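Local coordinates for ribulose-1,5-bisphosphate carboxylase/oxygenase large subunit (Rhodopseudomonas palustris, PDB 3QFW), which is a RuBisCO-like protein of the RuBisCO large-chain family that probably binds magnesium and may act as a ribulose-bisphosphate carboxylase, though its true reaction may differ, at residues B[305-319]-B[330-342]. Sequence-based numbering, arbitrary orientation.
Sequences RDPFGKLNACIPTPA and LLRFYGQDVMLLI. With SO4 (sulfate ion), chain G.
P318 and M339 meet where parallel strands 315-319 and 339-341 of the TIM-barrel catalytic domain run side by side. Helix 327-334 lies between them in sequence, as in a beta-alpha-beta crossover. M339 N and L341 N donate backbone hydrogen bonds to P316 O (3.1 Å) and P318 O (3.0 Å), the first nearly straight at 176°. The buried side is tight. A319 CB presses on L341 CD2 at 3.4 Å, closer than usual van der Waals contact. The P318 ring crosses V338 at about a right angle, with its CD 3.5 Å from V338 CG2. P318 CG sits over one face of the Y334 ring in a CH-pi contact, offset toward the rim. F333 covers the opposite face, and the Y334 hydroxyl is hydrogen-bonded to N285. T317 lies alongside M339. The bend at chi3 (56°) brings M339 CE back to 3.4 Å from T317 OG1.

The other side is more polar and partly open to solvent. Here R305 ends helix 294-305 and reaches across, extended from CG to NE. It grips D337 O side-on, through NE (2.7 Å) and NH2 (2.9 Å). With R305 replaced by an alanine, D337 O would probably lose both donors, and the turn after helix 327-334 be less firmly tied. The D337 carboxylate forms a salt bridge with R123. R305 NH2 approaches D337 O from above the carbonyl plane, 63° out of it.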
# COMPACT_ATOMS: atom_id res chain seq x y z
N ARG B 305 8.31 3.74 21.03
CA ARG B 305 8.33 3.65 22.51
C ARG B 305 8.04 4.93 23.26
O ARG B 305 7.48 4.90 24.36
CB ARG B 305 9.72 3.26 22.97
CG ARG B 305 10.23 1.89 22.69
CD ARG B 305 11.68 1.94 23.10
NE ARG B 305 12.40 0.69 22.90
CZ ARG B 305 13.71 0.62 22.73
NH1 ARG B 305 14.44 1.73 22.71
NH2 ARG B 305 14.28 -0.55 22.54
N ASP B 306 8.51 6.05 22.71
CA ASP B 306 8.55 7.30 23.47
C ASP B 306 7.18 7.93 23.67
O ASP B 306 6.21 7.56 23.00
CB ASP B 306 9.54 8.27 22.82
CG ASP B 306 10.98 7.78 22.91
OD1 ASP B 306 11.23 6.82 23.67
OD2 ASP B 306 11.86 8.35 22.24
N PRO B 307 7.08 8.89 24.61
CA PRO B 307 5.81 9.59 24.80
C PRO B 307 5.23 10.07 23.47
O PRO B 307 5.96 10.60 22.63
CB PRO B 307 6.20 10.78 25.67
CG PRO B 307 7.36 10.26 26.49
CD PRO B 307 8.13 9.40 25.51
N PHE B 308 3.93 9.88 23.30
CA PHE B 308 3.22 10.18 22.07
C PHE B 308 1.77 10.38 22.50
O PHE B 308 1.02 9.42 22.67
CB PHE B 308 3.37 8.98 21.12
CG PHE B 308 2.79 9.20 19.74
CD1 PHE B 308 3.00 10.39 19.05
CD2 PHE B 308 2.07 8.19 19.12
CE1 PHE B 308 2.47 10.57 17.77
CE2 PHE B 308 1.54 8.37 17.83
CZ PHE B 308 1.75 9.56 17.17
N GLY B 309 1.39 11.63 22.75
CA GLY B 309 0.16 11.90 23.47
C GLY B 309 -0.00 10.98 24.68
O GLY B 309 0.96 10.70 25.40
N LYS B 310 -1.23 10.50 24.89
CA LYS B 310 -1.55 9.55 25.94
C LYS B 310 -1.48 8.09 25.47
O LYS B 310 -2.01 7.20 26.14
CB LYS B 310 -2.95 9.83 26.49
CG LYS B 310 -3.04 11.08 27.36
CD LYS B 310 -4.48 11.55 27.50
CE LYS B 310 -4.94 12.29 26.25
NZ LYS B 310 -6.35 12.78 26.34
N LEU B 311 -0.84 7.85 24.33
CA LEU B 311 -0.86 6.52 23.70
C LEU B 311 0.15 5.52 24.26
O LEU B 311 1.29 5.87 24.54
CB LEU B 311 -0.64 6.65 22.19
CG LEU B 311 -1.68 7.55 21.51
CD1 LEU B 311 -1.56 7.44 20.01
CD2 LEU B 311 -3.07 7.16 21.98
N ASN B 312 -0.28 4.27 24.39
CA ASN B 312 0.64 3.21 24.81
C ASN B 312 1.83 3.08 23.87
O ASN B 312 1.74 3.41 22.67
CB ASN B 312 -0.09 1.86 24.86
CG ASN B 312 -1.06 1.76 26.02
OD1 ASN B 312 -0.85 2.38 27.07
ND2 ASN B 312 -2.13 0.99 25.84
N ALA B 313 2.95 2.61 24.40
CA ALA B 313 4.13 2.29 23.60
C ALA B 313 3.87 1.02 22.79
O ALA B 313 3.04 0.20 23.16
CB ALA B 313 5.35 2.10 24.52
N CYS B 314 4.60 0.88 21.68
CA CYS B 314 4.56 -0.31 20.82
C CYS B 314 5.96 -0.93 20.91
O CYS B 314 6.95 -0.20 20.85
CB CYS B 314 4.25 0.14 19.37
SG CYS B 314 4.51 -1.08 18.04
N ILE B 315 6.06 -2.25 21.07
CA ILE B 315 7.39 -2.86 21.20
C ILE B 315 8.10 -2.99 19.85
O ILE B 315 7.61 -3.67 18.96
CB ILE B 315 7.38 -4.27 21.83
CG1 ILE B 315 6.32 -4.39 22.94
CG2 ILE B 315 8.77 -4.64 22.34
CD1 ILE B 315 5.03 -5.01 22.44
N PRO B 316 9.27 -2.35 19.71
CA PRO B 316 10.03 -2.52 18.48
C PRO B 316 10.51 -3.95 18.39
O PRO B 316 11.03 -4.49 19.37
CB PRO B 316 11.22 -1.57 18.64
CG PRO B 316 10.96 -0.79 19.91
CD PRO B 316 9.99 -1.57 20.73
N THR B 317 10.34 -4.57 17.23
CA THR B 317 10.68 -5.98 17.09
C THR B 317 11.63 -6.20 15.92
O THR B 317 11.20 -6.54 14.81
CB THR B 317 9.41 -6.81 16.91
OG1 THR B 317 8.52 -6.53 18.00
CG2 THR B 317 9.72 -8.29 16.85
N PRO B 318 12.94 -6.02 16.17
CA PRO B 318 13.96 -6.10 15.11
C PRO B 318 14.12 -7.52 14.62
O PRO B 318 13.99 -8.47 15.40
CB PRO B 318 15.25 -5.68 15.83
CG PRO B 318 14.87 -5.18 17.14
CD PRO B 318 13.53 -5.71 17.48
N ALA B 319 14.44 -7.65 13.34
CA ALA B 319 14.62 -8.94 12.70
C ALA B 319 15.81 -8.90 11.74
O ALA B 319 16.09 -7.87 11.13
CB ALA B 319 13.36 -9.35 11.96
N LEU B 330 22.64 -6.06 20.65
CA LEU B 330 21.33 -5.50 20.34
C LEU B 330 20.63 -4.96 21.59
O LEU B 330 19.87 -4.00 21.51
CB LEU B 330 20.46 -6.52 19.60
CG LEU B 330 20.96 -6.82 18.19
CD1 LEU B 330 20.14 -7.92 17.56
CD2 LEU B 330 20.93 -5.56 17.33
N LEU B 331 20.87 -5.59 22.73
CA LEU B 331 20.27 -5.10 23.97
C LEU B 331 20.98 -3.85 24.45
O LEU B 331 20.36 -2.99 25.08
CB LEU B 331 20.26 -6.19 25.04
CG LEU B 331 19.14 -7.24 24.95
CD1 LEU B 331 17.97 -6.78 24.11
CD2 LEU B 331 19.66 -8.56 24.45
N ARG B 332 22.27 -3.74 24.16
CA ARG B 332 22.99 -2.49 24.42
C ARG B 332 22.41 -1.40 23.51
O ARG B 332 22.17 -0.27 23.93
CB ARG B 332 24.48 -2.64 24.17
CG ARG B 332 25.21 -3.45 25.24
CD ARG B 332 26.64 -3.81 24.82
NE ARG B 332 27.21 -4.85 25.69
CZ ARG B 332 27.89 -5.91 25.27
NH1 ARG B 332 28.11 -6.09 23.97
NH2 ARG B 332 28.35 -6.80 26.13
N PHE B 333 22.21 -1.77 22.25
CA PHE B 333 21.72 -0.81 21.27
C PHE B 333 20.31 -0.32 21.59
O PHE B 333 20.06 0.89 21.63
CB PHE B 333 21.72 -1.43 19.87
CG PHE B 333 21.43 -0.43 18.78
CD1 PHE B 333 22.44 0.41 18.33
CD2 PHE B 333 20.16 -0.31 18.24
CE1 PHE B 333 22.19 1.34 17.34
CE2 PHE B 333 19.90 0.62 17.25
CZ PHE B 333 20.91 1.44 16.80
N TYR B 334 19.41 -1.26 21.83
CA TYR B 334 17.99 -0.93 21.95
C TYR B 334 17.51 -0.73 23.38
O TYR B 334 16.43 -0.20 23.61
CB TYR B 334 17.14 -2.02 21.29
CG TYR B 334 17.21 -2.05 19.78
CD1 TYR B 334 16.60 -1.07 19.02
CD2 TYR B 334 17.86 -3.09 19.12
CE1 TYR B 334 16.65 -1.09 17.63
CE2 TYR B 334 17.92 -3.13 17.72
CZ TYR B 334 17.30 -2.12 16.99
OH TYR B 334 17.34 -2.13 15.60
N GLY B 335 18.31 -1.14 24.36
CA GLY B 335 17.80 -1.21 25.71
C GLY B 335 16.94 -2.45 25.78
O GLY B 335 16.87 -3.21 24.82
N GLN B 336 16.27 -2.65 26.91
CA GLN B 336 15.55 -3.90 27.16
C GLN B 336 14.07 -3.85 26.77
O GLN B 336 13.38 -4.86 26.82
CB GLN B 336 15.69 -4.32 28.63
CG GLN B 336 17.10 -4.70 29.02
CD GLN B 336 17.25 -4.97 30.50
OE1 GLN B 336 16.29 -5.33 31.18
NE2 GLN B 336 18.45 -4.77 31.02
N ASP B 337 13.60 -2.66 26.39
CA ASP B 337 12.23 -2.51 25.89
C ASP B 337 12.18 -2.82 24.39
O ASP B 337 11.97 -1.94 23.55
CB ASP B 337 11.70 -1.11 26.17
CG ASP B 337 11.29 -0.90 27.62
OD1 ASP B 337 11.09 -1.90 28.35
OD2 ASP B 337 11.16 0.27 28.03
N VAL B 338 12.37 -4.10 24.08
CA VAL B 338 12.55 -4.56 22.71
C VAL B 338 12.23 -6.04 22.67
O VAL B 338 12.39 -6.75 23.67
CB VAL B 338 14.01 -4.34 22.25
CG1 VAL B 338 14.96 -5.23 23.06
CG2 VAL B 338 14.17 -4.59 20.75
N MET B 339 11.75 -6.52 21.53
CA MET B 339 11.57 -7.96 21.32
C MET B 339 12.45 -8.43 20.16
O MET B 339 12.22 -8.06 19.00
CB MET B 339 10.09 -8.28 21.06
CG MET B 339 9.76 -9.78 20.95
SD MET B 339 7.99 -10.14 21.14
CE MET B 339 7.29 -9.09 19.84
N LEU B 340 13.47 -9.23 20.47
CA LEU B 340 14.38 -9.71 19.44
C LEU B 340 13.80 -10.87 18.64
O LEU B 340 13.46 -11.91 19.19
CB LEU B 340 15.73 -10.11 20.05
CG LEU B 340 16.45 -9.06 20.90
CD1 LEU B 340 17.73 -9.63 21.48
CD2 LEU B 340 16.74 -7.78 20.12
N LEU B 341 13.67 -10.70 17.34
CA LEU B 341 13.16 -11.78 16.50
C LEU B 341 14.31 -12.59 15.94
O LEU B 341 15.12 -12.07 15.19
CB LEU B 341 12.30 -11.20 15.37
CG LEU B 341 11.64 -12.18 14.40
CD1 LEU B 341 10.63 -13.04 15.13
CD2 LEU B 341 10.96 -11.39 13.27
N ILE B 342 14.40 -13.86 16.33
CA ILE B 342 15.28 -14.77 15.61
C ILE B 342 14.46 -15.80 14.83
O ILE B 342 14.35 -15.72 13.60
CB ILE B 342 16.25 -15.51 16.52
CG1 ILE B 342 17.25 -16.30 15.67
CG2 ILE B 342 15.49 -16.45 17.44
CD1 ILE B 342 17.55 -15.65 14.31
S SO4 G . 29.44 -10.01 23.68
O1 SO4 G . 28.26 -10.88 23.76
O2 SO4 G . 30.51 -10.75 23.01
O3 SO4 G . 29.88 -9.63 25.02
O4 SO4 G . 29.11 -8.80 22.93